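Local coordinates for Serine/threonine-protein kinase Tel1 (Chaetomium thermophilum, PDB 6SKY) that probably phosphorylates serine and threonine residues followed by glutamine, using ATP, to activate checkpoint signalling in response to DNA damage, at residues Ile1678-Thr1682 with Ala1693-Leu1697; Thr1699-Asp1703 with Val1778-Val1782; Leu2052-Arg2056 with Ile2096-Arg2100; Met2465-Trp2469 with Ile2506-Asp2511; Trp2469-Arg2473 with Asp2511-Arg2515. All blocks are in the same frame, centred on the assembly; numbering follows the deposited sequence.

Contact 1: residues Ile1678-Thr1682 with Ala1693-Leu1697; sequences IKSLT and AEAAL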
# COMPACT_ATOMS: atom_id res chain seq x y z
N ILE A 1678 -2.05 -56.85 -31.08
CA ILE A 1678 -1.62 -58.19 -31.45
C ILE A 1678 -0.58 -58.15 -32.56
O ILE A 1678 0.37 -58.93 -32.56
CB ILE A 1678 -2.84 -59.04 -31.85
CG1 ILE A 1678 -3.71 -59.32 -30.64
CG2 ILE A 1678 -2.41 -60.33 -32.47
CD1 ILE A 1678 -5.01 -59.98 -30.97
N LYS A 1679 -0.73 -57.23 -33.51
CA LYS A 1679 0.24 -57.10 -34.58
C LYS A 1679 1.60 -56.69 -34.05
O LYS A 1679 2.63 -57.17 -34.53
CB LYS A 1679 -0.25 -56.08 -35.60
CG LYS A 1679 0.73 -55.83 -36.72
CD LYS A 1679 0.34 -54.62 -37.52
CE LYS A 1679 0.44 -53.37 -36.68
NZ LYS A 1679 0.01 -52.17 -37.44
N SER A 1680 1.64 -55.80 -33.05
CA SER A 1680 2.93 -55.40 -32.51
C SER A 1680 3.67 -56.54 -31.84
O SER A 1680 4.87 -56.42 -31.59
CB SER A 1680 2.75 -54.26 -31.51
OG SER A 1680 2.37 -54.77 -30.25
N LEU A 1681 2.99 -57.65 -31.56
CA LEU A 1681 3.64 -58.81 -30.95
C LEU A 1681 4.38 -59.67 -31.96
O LEU A 1681 5.24 -60.46 -31.56
CB LEU A 1681 2.61 -59.66 -30.23
CG LEU A 1681 2.64 -59.64 -28.71
CD1 LEU A 1681 2.69 -58.22 -28.23
CD2 LEU A 1681 1.42 -60.34 -28.20
N THR A 1682 4.06 -59.55 -33.24
CA THR A 1682 4.75 -60.35 -34.25
C THR A 1682 6.19 -59.87 -34.43
O THR A 1682 7.10 -60.69 -34.61
CB THR A 1682 4.00 -60.29 -35.57
OG1 THR A 1682 3.87 -58.93 -35.99
CG2 THR A 1682 2.63 -60.89 -35.43
N ALA A 1693 0.96 -64.74 -31.63
CA ALA A 1693 0.37 -63.62 -32.34
C ALA A 1693 0.00 -63.98 -33.77
O ALA A 1693 -1.06 -63.59 -34.26
CB ALA A 1693 1.31 -62.43 -32.31
N GLU A 1694 0.87 -64.72 -34.46
CA GLU A 1694 0.55 -65.12 -35.83
C GLU A 1694 -0.62 -66.09 -35.86
O GLU A 1694 -1.46 -66.03 -36.76
CB GLU A 1694 1.79 -65.72 -36.49
CG GLU A 1694 2.83 -64.69 -36.86
CD GLU A 1694 4.17 -65.29 -37.24
OE1 GLU A 1694 5.01 -64.56 -37.79
OE2 GLU A 1694 4.38 -66.50 -37.00
N ALA A 1695 -0.71 -66.98 -34.87
CA ALA A 1695 -1.85 -67.88 -34.80
C ALA A 1695 -3.15 -67.10 -34.60
O ALA A 1695 -4.15 -67.35 -35.28
CB ALA A 1695 -1.65 -68.88 -33.67
N ALA A 1696 -3.13 -66.15 -33.66
CA ALA A 1696 -4.31 -65.33 -33.41
C ALA A 1696 -4.73 -64.57 -34.66
O ALA A 1696 -5.91 -64.53 -35.00
CB ALA A 1696 -4.04 -64.37 -32.26
N LEU A 1697 -3.77 -63.94 -35.34
CA LEU A 1697 -4.12 -63.17 -36.52
C LEU A 1697 -4.66 -64.06 -37.63
O LEU A 1697 -5.58 -63.66 -38.35
CB LEU A 1697 -2.92 -62.37 -37.01
CG LEU A 1697 -2.57 -61.14 -36.18
CD1 LEU A 1697 -1.35 -60.45 -36.76
CD2 LEU A 1697 -3.74 -60.19 -36.13
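A single methyl can serve as the bump around which two helices pack, and the pairing of Ile1678-Thr1682 with Ala1693-Leu1697 illustrates it. The axes of the two short segments approach to 8.9 Å, with 138° between their N-to-C directions, roughly antiparallel but clearly crossed. An alanine methyl is the central bump: CB of Ala1693 enters a hollow on the facing turn, 3.6 Å from Ile1678 O, 3.7 Å from Leu1681 CB and 3.7 Å from Thr1682 CG2. The hydroxyl of Thr1682 is occupied within its own helix, its OG1 donating to Lys1679 O at 2.6 Å, and in this rotamer the methyl is presented to the partner. A second bump comes from Ile1678, whose CG2 lies 3.8 Å from Leu1697 CG and 4.4 Å from Ala1696 CB. Leu1697 in turn reaches over the first helix, with its CD1 4.3 Å from Lys1679 CA and 4.2 Å from Thr1682 CG2. Phe1793 of helix 1793-1808 packs on Ile1678 and Leu1681. Only a short turn separates helices 1670-1684 and 1687-1706, so the arrangement is a helical hairpin, the repeating element of an alpha solenoid.

Contact 2: residues Thr1699-Asp1703 with Val1778-Val1782; sequences TIVSD and VTLRV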
# COMPACT_ATOMS: atom_id res chain seq x y z
N THR A 1699 -6.36 -66.91 -37.26
CA THR A 1699 -7.73 -67.23 -36.88
C THR A 1699 -8.67 -66.06 -37.16
O THR A 1699 -9.72 -66.22 -37.79
CB THR A 1699 -7.81 -67.62 -35.41
OG1 THR A 1699 -6.98 -68.76 -35.18
CG2 THR A 1699 -9.23 -67.95 -35.03
N ILE A 1700 -8.30 -64.87 -36.68
CA ILE A 1700 -9.18 -63.71 -36.81
C ILE A 1700 -9.44 -63.39 -38.27
O ILE A 1700 -10.59 -63.25 -38.70
CB ILE A 1700 -8.59 -62.50 -36.08
CG1 ILE A 1700 -8.66 -62.70 -34.57
CG2 ILE A 1700 -9.31 -61.24 -36.47
CD1 ILE A 1700 -7.88 -61.68 -33.81
N VAL A 1701 -8.38 -63.26 -39.07
CA VAL A 1701 -8.57 -62.82 -40.45
C VAL A 1701 -9.29 -63.88 -41.26
O VAL A 1701 -10.13 -63.55 -42.12
CB VAL A 1701 -7.22 -62.43 -41.08
CG1 VAL A 1701 -7.42 -62.04 -42.53
CG2 VAL A 1701 -6.59 -61.29 -40.32
N SER A 1702 -9.02 -65.16 -41.01
CA SER A 1702 -9.72 -66.20 -41.75
C SER A 1702 -11.20 -66.21 -41.41
O SER A 1702 -12.06 -66.26 -42.30
CB SER A 1702 -9.09 -67.56 -41.47
OG SER A 1702 -9.60 -68.11 -40.28
N ASP A 1703 -11.54 -66.15 -40.11
CA ASP A 1703 -12.94 -66.18 -39.71
C ASP A 1703 -13.66 -64.89 -40.05
O ASP A 1703 -14.89 -64.86 -40.03
CB ASP A 1703 -13.04 -66.45 -38.21
CG ASP A 1703 -12.68 -67.88 -37.86
OD1 ASP A 1703 -11.68 -68.38 -38.39
OD2 ASP A 1703 -13.40 -68.48 -37.04
N VAL A 1778 -14.83 -63.26 -32.52
CA VAL A 1778 -13.61 -63.96 -32.85
C VAL A 1778 -12.38 -63.24 -32.31
O VAL A 1778 -11.33 -63.86 -32.14
CB VAL A 1778 -13.49 -64.18 -34.37
CG1 VAL A 1778 -13.11 -62.90 -35.04
CG2 VAL A 1778 -12.49 -65.27 -34.68
N THR A 1779 -12.49 -61.94 -32.02
CA THR A 1779 -11.34 -61.21 -31.53
C THR A 1779 -11.10 -61.45 -30.05
O THR A 1779 -9.96 -61.31 -29.58
CB THR A 1779 -11.50 -59.72 -31.80
OG1 THR A 1779 -12.16 -59.54 -33.05
CG2 THR A 1779 -10.16 -59.04 -31.86
N LEU A 1780 -12.13 -61.80 -29.30
CA LEU A 1780 -11.97 -62.13 -27.89
C LEU A 1780 -11.72 -63.61 -27.67
O LEU A 1780 -11.31 -63.99 -26.57
CB LEU A 1780 -13.21 -61.73 -27.09
CG LEU A 1780 -13.55 -60.27 -26.87
CD1 LEU A 1780 -14.92 -60.20 -26.25
CD2 LEU A 1780 -12.54 -59.62 -25.96
N ARG A 1781 -11.97 -64.44 -28.67
CA ARG A 1781 -11.82 -65.88 -28.50
C ARG A 1781 -10.36 -66.30 -28.55
O ARG A 1781 -9.98 -67.29 -27.93
CB ARG A 1781 -12.63 -66.60 -29.57
CG ARG A 1781 -12.77 -68.08 -29.36
CD ARG A 1781 -13.08 -68.73 -30.68
NE ARG A 1781 -14.11 -67.98 -31.40
CZ ARG A 1781 -14.30 -68.07 -32.71
NH1 ARG A 1781 -13.53 -68.86 -33.44
NH2 ARG A 1781 -15.26 -67.36 -33.29
N VAL A 1782 -9.54 -65.56 -29.29
CA VAL A 1782 -8.14 -65.91 -29.50
C VAL A 1782 -7.26 -65.23 -28.46
O VAL A 1782 -6.04 -65.31 -28.52
CB VAL A 1782 -7.70 -65.52 -30.91
CG1 VAL A 1782 -8.67 -66.06 -31.93
CG2 VAL A 1782 -7.62 -64.03 -31.03
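Ile1700 lays its side chain along the short helical turn opposite, its CD1 3.6 Å from Val1782 CG2 and 4.0 Å from Thr1779 CG2, while its CG1 lies 3.8 Å from Val1778 O. The setting is the alpha solenoid of this kinase, where a long helix, 1687-1706, is met by a brief, weakly bonded helical turn at 1778-1781; 74 residues separate the two segments. One isoleucine side chain thus spans Val1778, Thr1779 and Val1782. The backbones come nearest at Ile1700 and Val1778, whose CA atoms are 5.9 Å apart. On one flank Thr1699 turns its methyl to the valines, with CG2 3.7 Å from Val1782 CG1 and 4.2 Å from Val1778 CG2; its hydroxyl is bonded to Ala1695 O in its own helix. One turn on, Asp1703 CB continues the apolar strip at 3.8 Å from Val1778 CG2. Leu1712 of helix 1710-1719 touches Val1778 and Thr1779 as well, extending the packing. At the exposed margin the contact becomes electrostatic: Asp1703 OD2 and Arg1781 NH1 form a long salt bridge of 3.6 Å, the carboxylate oxygen lying near the guanidinium plane.

Contact 3: residues Leu2052-Arg2056 with Ile2096-Arg2100; sequences LDTVR and ILNVR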
# COMPACT_ATOMS: atom_id res chain seq x y z
N LEU A 2052 39.51 -30.82 -10.58
CA LEU A 2052 38.25 -30.65 -11.30
C LEU A 2052 37.56 -31.97 -11.60
O LEU A 2052 36.35 -31.99 -11.82
CB LEU A 2052 38.53 -29.90 -12.60
CG LEU A 2052 37.42 -29.01 -13.13
CD1 LEU A 2052 37.04 -28.02 -12.06
CD2 LEU A 2052 37.90 -28.30 -14.37
N ASP A 2053 38.30 -33.08 -11.59
CA ASP A 2053 37.72 -34.37 -11.95
C ASP A 2053 36.79 -34.89 -10.87
O ASP A 2053 35.75 -35.48 -11.19
CB ASP A 2053 38.85 -35.36 -12.22
CG ASP A 2053 39.97 -34.75 -13.03
OD1 ASP A 2053 39.73 -34.41 -14.21
OD2 ASP A 2053 41.08 -34.58 -12.49
N THR A 2054 37.13 -34.67 -9.60
CA THR A 2054 36.22 -35.03 -8.52
C THR A 2054 34.92 -34.26 -8.61
O THR A 2054 33.83 -34.81 -8.39
CB THR A 2054 36.90 -34.78 -7.18
OG1 THR A 2054 38.27 -35.17 -7.25
CG2 THR A 2054 36.21 -35.56 -6.08
N VAL A 2055 35.00 -32.97 -8.94
CA VAL A 2055 33.81 -32.15 -9.03
C VAL A 2055 32.95 -32.58 -10.21
O VAL A 2055 31.72 -32.64 -10.11
CB VAL A 2055 34.18 -30.67 -9.10
CG1 VAL A 2055 32.99 -29.82 -8.79
CG2 VAL A 2055 35.30 -30.37 -8.14
N ARG A 2056 33.58 -32.89 -11.34
CA ARG A 2056 32.81 -33.40 -12.47
C ARG A 2056 32.13 -34.71 -12.13
O ARG A 2056 30.99 -34.94 -12.54
CB ARG A 2056 33.71 -33.57 -13.69
CG ARG A 2056 34.03 -32.29 -14.41
CD ARG A 2056 35.11 -32.54 -15.43
NE ARG A 2056 35.49 -31.34 -16.15
CZ ARG A 2056 36.58 -31.23 -16.89
NH1 ARG A 2056 36.86 -30.10 -17.52
NH2 ARG A 2056 37.41 -32.26 -16.99
N ILE A 2096 30.14 -23.80 -16.46
CA ILE A 2096 31.22 -22.90 -16.06
C ILE A 2096 32.43 -23.65 -15.53
O ILE A 2096 33.53 -23.09 -15.55
CB ILE A 2096 30.80 -21.86 -15.01
CG1 ILE A 2096 30.41 -22.55 -13.71
CG2 ILE A 2096 29.70 -20.98 -15.52
CD1 ILE A 2096 31.40 -22.35 -12.62
N LEU A 2097 32.29 -24.88 -15.06
CA LEU A 2097 33.48 -25.63 -14.64
C LEU A 2097 34.39 -25.95 -15.82
O LEU A 2097 35.57 -26.22 -15.62
CB LEU A 2097 33.08 -26.91 -13.93
CG LEU A 2097 32.64 -26.79 -12.49
CD1 LEU A 2097 32.35 -28.16 -11.94
CD2 LEU A 2097 33.70 -26.11 -11.67
N ASN A 2098 33.86 -25.92 -17.04
CA ASN A 2098 34.57 -26.41 -18.21
C ASN A 2098 35.06 -25.30 -19.12
O ASN A 2098 35.44 -25.58 -20.26
CB ASN A 2098 33.68 -27.37 -19.00
CG ASN A 2098 33.49 -28.69 -18.31
OD1 ASN A 2098 34.37 -29.16 -17.60
ND2 ASN A 2098 32.34 -29.30 -18.51
N VAL A 2099 35.05 -24.06 -18.67
CA VAL A 2099 35.56 -22.98 -19.51
C VAL A 2099 37.08 -23.06 -19.53
O VAL A 2099 37.73 -23.38 -18.53
CB VAL A 2099 35.07 -21.61 -19.02
CG1 VAL A 2099 33.58 -21.49 -19.19
CG2 VAL A 2099 35.44 -21.40 -17.59
N ARG A 2100 37.65 -22.77 -20.70
CA ARG A 2100 39.08 -22.86 -20.89
C ARG A 2100 39.75 -21.53 -21.21
O ARG A 2100 40.96 -21.42 -21.01
CB ARG A 2100 39.40 -23.86 -22.02
CG ARG A 2100 39.17 -25.30 -21.62
CD ARG A 2100 38.92 -26.20 -22.82
NE ARG A 2100 37.63 -25.94 -23.44
CZ ARG A 2100 37.01 -26.78 -24.28
NH1 ARG A 2100 35.84 -26.46 -24.80
NH2 ARG A 2100 37.57 -27.94 -24.58
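At the end of helix 2077-2097 an apolar residue and then a polar one meet the first turn of helix 2052-2070. Ile2096, still helical, faces elsewhere and packs on Thr2137 and Trp2141 of helix 2124-2143. Leu2097 carries the apolar part. Its CA-to-CB bond points toward the partner, and its branched end meets two residues one turn apart: Leu2097 CD1 lies 3.6 Å from Val2055 CG1, and Leu2097 CD2 lies 3.9 Å from Leu2052 CD1. The backbone is approached too, Leu2052 CD2 coming to 3.4 Å from Leu2097 O. Asn2098, where the chain has left the helix, supplies the polar part. Its OD1 accepts from Arg2056 NH1 at 2.7 Å and, through a weak bond, from Arg2056 NE at 2.8 Å. One amide oxygen therefore receives two donors at the edge of the guanidinium, a fork made possible by the extended arginine chain, which carries its head past the leucines. Val2099 then turns to Trp2141 and Thr2108. The site belongs to the FAT region, an array of helical repeats related to TPRs. Here the start of helix 2052-2070 and the end of helix 2077-2097 lie side by side, Met2046 of helix 2035-2047 touches both Val2055 and Leu2097, and helices 2102-2119 and 2124-2143 receive Ile2096 and Val2099.

Contact 4: residues Met2465-Trp2469 with Ile2506-Asp2511; sequences MYHIW and IWPAID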
# COMPACT_ATOMS: atom_id res chain seq x y z
N MET A 2465 -2.42 0.02 -49.80
CA MET A 2465 -3.01 0.17 -51.11
C MET A 2465 -4.51 -0.10 -51.12
O MET A 2465 -5.21 0.44 -51.97
CB MET A 2465 -2.30 -0.70 -52.12
CG MET A 2465 -1.51 0.12 -53.10
SD MET A 2465 0.12 -0.50 -53.44
CE MET A 2465 -0.30 -2.10 -54.05
N TYR A 2466 -5.03 -0.87 -50.17
CA TYR A 2466 -6.47 -1.00 -50.09
C TYR A 2466 -7.12 0.27 -49.57
O TYR A 2466 -8.22 0.62 -50.00
CB TYR A 2466 -6.84 -2.19 -49.21
CG TYR A 2466 -6.82 -3.49 -49.95
CD1 TYR A 2466 -7.85 -3.84 -50.79
CD2 TYR A 2466 -5.76 -4.36 -49.82
CE1 TYR A 2466 -7.83 -5.02 -51.47
CE2 TYR A 2466 -5.73 -5.54 -50.49
CZ TYR A 2466 -6.76 -5.87 -51.31
OH TYR A 2466 -6.74 -7.06 -51.99
N HIS A 2467 -6.45 0.98 -48.66
CA HIS A 2467 -6.93 2.28 -48.24
C HIS A 2467 -6.95 3.25 -49.41
O HIS A 2467 -7.91 4.02 -49.58
CB HIS A 2467 -6.07 2.84 -47.12
CG HIS A 2467 -6.20 2.09 -45.84
ND1 HIS A 2467 -5.23 1.25 -45.36
CD2 HIS A 2467 -7.21 2.07 -44.93
CE1 HIS A 2467 -5.63 0.73 -44.21
NE2 HIS A 2467 -6.82 1.21 -43.93
N ILE A 2468 -5.91 3.23 -50.23
CA ILE A 2468 -5.88 4.11 -51.39
C ILE A 2468 -6.99 3.76 -52.37
O ILE A 2468 -7.68 4.64 -52.89
CB ILE A 2468 -4.50 4.08 -52.06
CG1 ILE A 2468 -3.45 4.63 -51.11
CG2 ILE A 2468 -4.52 4.87 -53.34
CD1 ILE A 2468 -3.87 5.89 -50.42
N TRP A 2469 -7.19 2.47 -52.63
CA TRP A 2469 -8.24 2.05 -53.55
C TRP A 2469 -9.61 2.49 -53.05
O TRP A 2469 -10.41 3.04 -53.81
CB TRP A 2469 -8.22 0.54 -53.76
CG TRP A 2469 -9.08 0.11 -54.89
CD1 TRP A 2469 -8.72 -0.02 -56.18
CD2 TRP A 2469 -10.47 -0.24 -54.82
NE1 TRP A 2469 -9.78 -0.42 -56.94
CE2 TRP A 2469 -10.87 -0.57 -56.12
CE3 TRP A 2469 -11.41 -0.31 -53.79
CZ2 TRP A 2469 -12.16 -0.95 -56.42
CZ3 TRP A 2469 -12.69 -0.69 -54.09
CH2 TRP A 2469 -13.06 -1.01 -55.39
N ILE A 2506 1.81 -4.67 -58.41
CA ILE A 2506 0.97 -4.91 -57.25
C ILE A 2506 -0.26 -4.02 -57.26
O ILE A 2506 -1.33 -4.44 -56.82
CB ILE A 2506 1.77 -4.71 -55.95
CG1 ILE A 2506 3.14 -5.36 -56.06
CG2 ILE A 2506 1.03 -5.31 -54.79
CD1 ILE A 2506 3.94 -5.29 -54.79
N TRP A 2507 -0.14 -2.80 -57.75
CA TRP A 2507 -1.29 -1.91 -57.75
C TRP A 2507 -2.34 -2.34 -58.78
O TRP A 2507 -3.53 -2.31 -58.47
CB TRP A 2507 -0.86 -0.46 -57.99
CG TRP A 2507 -2.00 0.46 -58.25
CD1 TRP A 2507 -2.29 1.07 -59.41
CD2 TRP A 2507 -3.02 0.85 -57.32
NE1 TRP A 2507 -3.42 1.83 -59.28
CE2 TRP A 2507 -3.89 1.71 -58.00
CE3 TRP A 2507 -3.27 0.56 -55.98
CZ2 TRP A 2507 -4.99 2.29 -57.40
CZ3 TRP A 2507 -4.37 1.13 -55.39
CH2 TRP A 2507 -5.21 1.98 -56.09
N PRO A 2508 -1.96 -2.73 -60.01
CA PRO A 2508 -3.00 -3.21 -60.94
C PRO A 2508 -3.68 -4.48 -60.47
O PRO A 2508 -4.89 -4.65 -60.71
CB PRO A 2508 -2.21 -3.44 -62.23
CG PRO A 2508 -1.10 -2.51 -62.13
CD PRO A 2508 -0.69 -2.53 -60.71
N ALA A 2509 -2.96 -5.38 -59.81
CA ALA A 2509 -3.58 -6.58 -59.27
C ALA A 2509 -4.66 -6.23 -58.26
O ALA A 2509 -5.78 -6.73 -58.33
CB ALA A 2509 -2.53 -7.49 -58.66
N ILE A 2510 -4.33 -5.35 -57.31
CA ILE A 2510 -5.29 -4.94 -56.29
C ILE A 2510 -6.45 -4.20 -56.92
O ILE A 2510 -7.61 -4.37 -56.52
CB ILE A 2510 -4.58 -4.10 -55.21
CG1 ILE A 2510 -3.72 -5.00 -54.34
CG2 ILE A 2510 -5.58 -3.34 -54.37
CD1 ILE A 2510 -3.08 -4.29 -53.20
N ASP A 2511 -6.18 -3.42 -57.96
CA ASP A 2511 -7.24 -2.71 -58.68
C ASP A 2511 -8.26 -3.69 -59.26
O ASP A 2511 -9.45 -3.64 -58.93
CB ASP A 2511 -6.61 -1.86 -59.77
CG ASP A 2511 -7.35 -0.57 -60.00
OD1 ASP A 2511 -8.26 -0.27 -59.21
OD2 ASP A 2511 -7.02 0.14 -60.96
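Apolar packing dominates where helix 2461-2472 crosses the start of helix 2507-2522, the axes of the two short segments coming to 10.4 Å with 56° between their N-to-C directions. Met2465 is its wedge: CG lies 3.4 Å from Trp2507 CE3, while CE sits 3.6 Å from both Ile2506 CG2 and Ile2510 CD1. Trp2507 CH2 lies 4.0 Å from Ile2468 CG2. Aromatic groups add two further relations. Ile2510 CG2 makes a CH-pi contact over the face of the Tyr2466 ring, 4.2 Å from its centroid, and the indoles of Trp2469 and Trp2507 meet obliquely, with Trp2469 CD1 4.0 Å from Trp2507 CH2. The polar part is a weak hydrogen bond, 2.7 Å from Trp2469 NE1 to Asp2511 OD1; the same carboxylate is also salt-bridged to Arg2473. This is crossed helix packing, its first segment in the FAT region, away from the ATP site. Helix 2483-2497 closes one side by touching Met2465, Ile2468 and Trp2507, and helix 2444-2459 backs Ile2468 through Val2453 and Cys2457.

Contact 5: residues Trp2469-Arg2473 with Asp2511-Arg2515; sequences WTGAR and DQTSR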
# COMPACT_ATOMS: atom_id res chain seq x y z
N TRP A 2469 -7.19 2.47 -52.63
CA TRP A 2469 -8.24 2.05 -53.55
C TRP A 2469 -9.61 2.49 -53.05
O TRP A 2469 -10.41 3.04 -53.81
CB TRP A 2469 -8.22 0.54 -53.76
CG TRP A 2469 -9.08 0.11 -54.89
CD1 TRP A 2469 -8.72 -0.02 -56.18
CD2 TRP A 2469 -10.47 -0.24 -54.82
NE1 TRP A 2469 -9.78 -0.42 -56.94
CE2 TRP A 2469 -10.87 -0.57 -56.12
CE3 TRP A 2469 -11.41 -0.31 -53.79
CZ2 TRP A 2469 -12.16 -0.95 -56.42
CZ3 TRP A 2469 -12.69 -0.69 -54.09
CH2 TRP A 2469 -13.06 -1.01 -55.39
N THR A 2470 -9.90 2.26 -51.77
CA THR A 2470 -11.19 2.67 -51.23
C THR A 2470 -11.36 4.18 -51.28
O THR A 2470 -12.46 4.67 -51.53
CB THR A 2470 -11.33 2.17 -49.80
OG1 THR A 2470 -11.15 0.75 -49.79
CG2 THR A 2470 -12.69 2.49 -49.27
N GLY A 2471 -10.29 4.93 -51.05
CA GLY A 2471 -10.41 6.37 -51.09
C GLY A 2471 -10.66 6.90 -52.48
O GLY A 2471 -11.39 7.88 -52.66
N ALA A 2472 -10.06 6.28 -53.49
CA ALA A 2472 -10.24 6.78 -54.84
C ALA A 2472 -11.58 6.35 -55.42
O ALA A 2472 -12.35 7.19 -55.91
CB ALA A 2472 -9.09 6.29 -55.73
N ARG A 2473 -11.89 5.07 -55.38
CA ARG A 2473 -13.12 4.54 -55.95
C ARG A 2473 -14.29 4.61 -54.98
O ARG A 2473 -15.01 5.60 -54.93
CB ARG A 2473 -12.91 3.10 -56.41
CG ARG A 2473 -11.57 2.86 -57.07
CD ARG A 2473 -11.51 3.49 -58.44
NE ARG A 2473 -10.19 4.06 -58.73
CZ ARG A 2473 -9.18 3.39 -59.27
NH1 ARG A 2473 -8.03 3.99 -59.51
NH2 ARG A 2473 -9.33 2.11 -59.58
N ASP A 2511 -6.18 -3.42 -57.96
CA ASP A 2511 -7.24 -2.71 -58.68
C ASP A 2511 -8.26 -3.69 -59.26
O ASP A 2511 -9.45 -3.64 -58.93
CB ASP A 2511 -6.61 -1.86 -59.77
CG ASP A 2511 -7.35 -0.57 -60.00
OD1 ASP A 2511 -8.26 -0.27 -59.21
OD2 ASP A 2511 -7.02 0.14 -60.96
N GLN A 2512 -7.79 -4.60 -60.12
CA GLN A 2512 -8.70 -5.50 -60.80
C GLN A 2512 -9.40 -6.43 -59.82
O GLN A 2512 -10.61 -6.69 -59.93
CB GLN A 2512 -7.95 -6.32 -61.85
CG GLN A 2512 -7.11 -5.51 -62.80
CD GLN A 2512 -7.92 -4.55 -63.62
OE1 GLN A 2512 -9.12 -4.75 -63.82
NE2 GLN A 2512 -7.28 -3.50 -64.10
N THR A 2513 -8.65 -6.94 -58.84
CA THR A 2513 -9.22 -7.87 -57.89
C THR A 2513 -10.29 -7.20 -57.03
O THR A 2513 -11.33 -7.81 -56.76
CB THR A 2513 -8.11 -8.44 -57.03
OG1 THR A 2513 -7.27 -9.26 -57.85
CG2 THR A 2513 -8.69 -9.28 -55.95
N SER A 2514 -10.06 -5.97 -56.59
CA SER A 2514 -11.07 -5.29 -55.80
C SER A 2514 -12.31 -5.00 -56.63
O SER A 2514 -13.43 -5.07 -56.13
CB SER A 2514 -10.50 -4.01 -55.21
OG SER A 2514 -9.16 -4.22 -54.83
N ARG A 2515 -12.12 -4.69 -57.92
CA ARG A 2515 -13.28 -4.48 -58.77
C ARG A 2515 -14.15 -5.73 -58.85
O ARG A 2515 -15.37 -5.66 -58.72
CB ARG A 2515 -12.84 -4.04 -60.16
CG ARG A 2515 -12.21 -2.67 -60.17
CD ARG A 2515 -12.08 -2.13 -61.57
NE ARG A 2515 -11.59 -0.76 -61.55
CZ ARG A 2515 -12.35 0.29 -61.30
NH1 ARG A 2515 -11.83 1.51 -61.30
NH2 ARG A 2515 -13.64 0.14 -61.05
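Trp2469 opens the last turn of its helix with its indole directed at the helix across. Ser2514 CB sits over the face of the six-membered ring, 3.6 Å from its centroid, in a CH-pi contact; the serine hydroxyl is bonded back to Ile2510 O in its own helix. Along the same ring, Trp2469 CZ2 lies 4.1 Å from Arg2515 CG. At the indole edge, Trp2469 NE1 donates a weak hydrogen bond of 2.7 Å to Asp2511 OD1. Thr2470, the next residue, faces elsewhere, its hydroxyl lying among the backbone oxygens of Tyr2466, Pro2653 and Leu2654, the last two in the kinase domain. The segment thus belongs to the C-terminal end of the FAT helices where they pack against the catalytic domain, an arrangement shared by PIKK enzymes. Past Gly2471, Ala2472 gives its carbonyl oxygen to Gln2487 NE2. Arg2473 comes last, just before an unmodelled gap, its CA-to-CB bond pointing toward the partner helix. Its NH2 forms a salt bridge with Asp2511 OD1 at 2.6 Å and a weak hydrogen bond with Asp2511 OD2 at 3.3 Å, so one carboxylate serves both tryptophan and arginine. Arg2515 brings a like charge close, its NH1 3.1 Å from Arg2473 NH2.

Along the chain the five contacts fall into three separate groups. Contacts 1 and 2 come first, share helix 1687-1706 and have centres 11 Å apart; Ala1696 of one touches Val1782 of the other, so successive turns of a single helix bind different partners. Contact 3, within the FAT repeats, stands alone, its centre 52 Å from that of contact 1 and 63 Å from that of contact 4. Contacts 4 and 5 are two parts of one interface between helices 2461-2472 and 2507-2522, with centres 6 Å apart and Trp2469 and Asp2511 in common. The contacts thus sample helix packing in three places, from the solenoid through the FAT repeats to the helices beside the kinase domain.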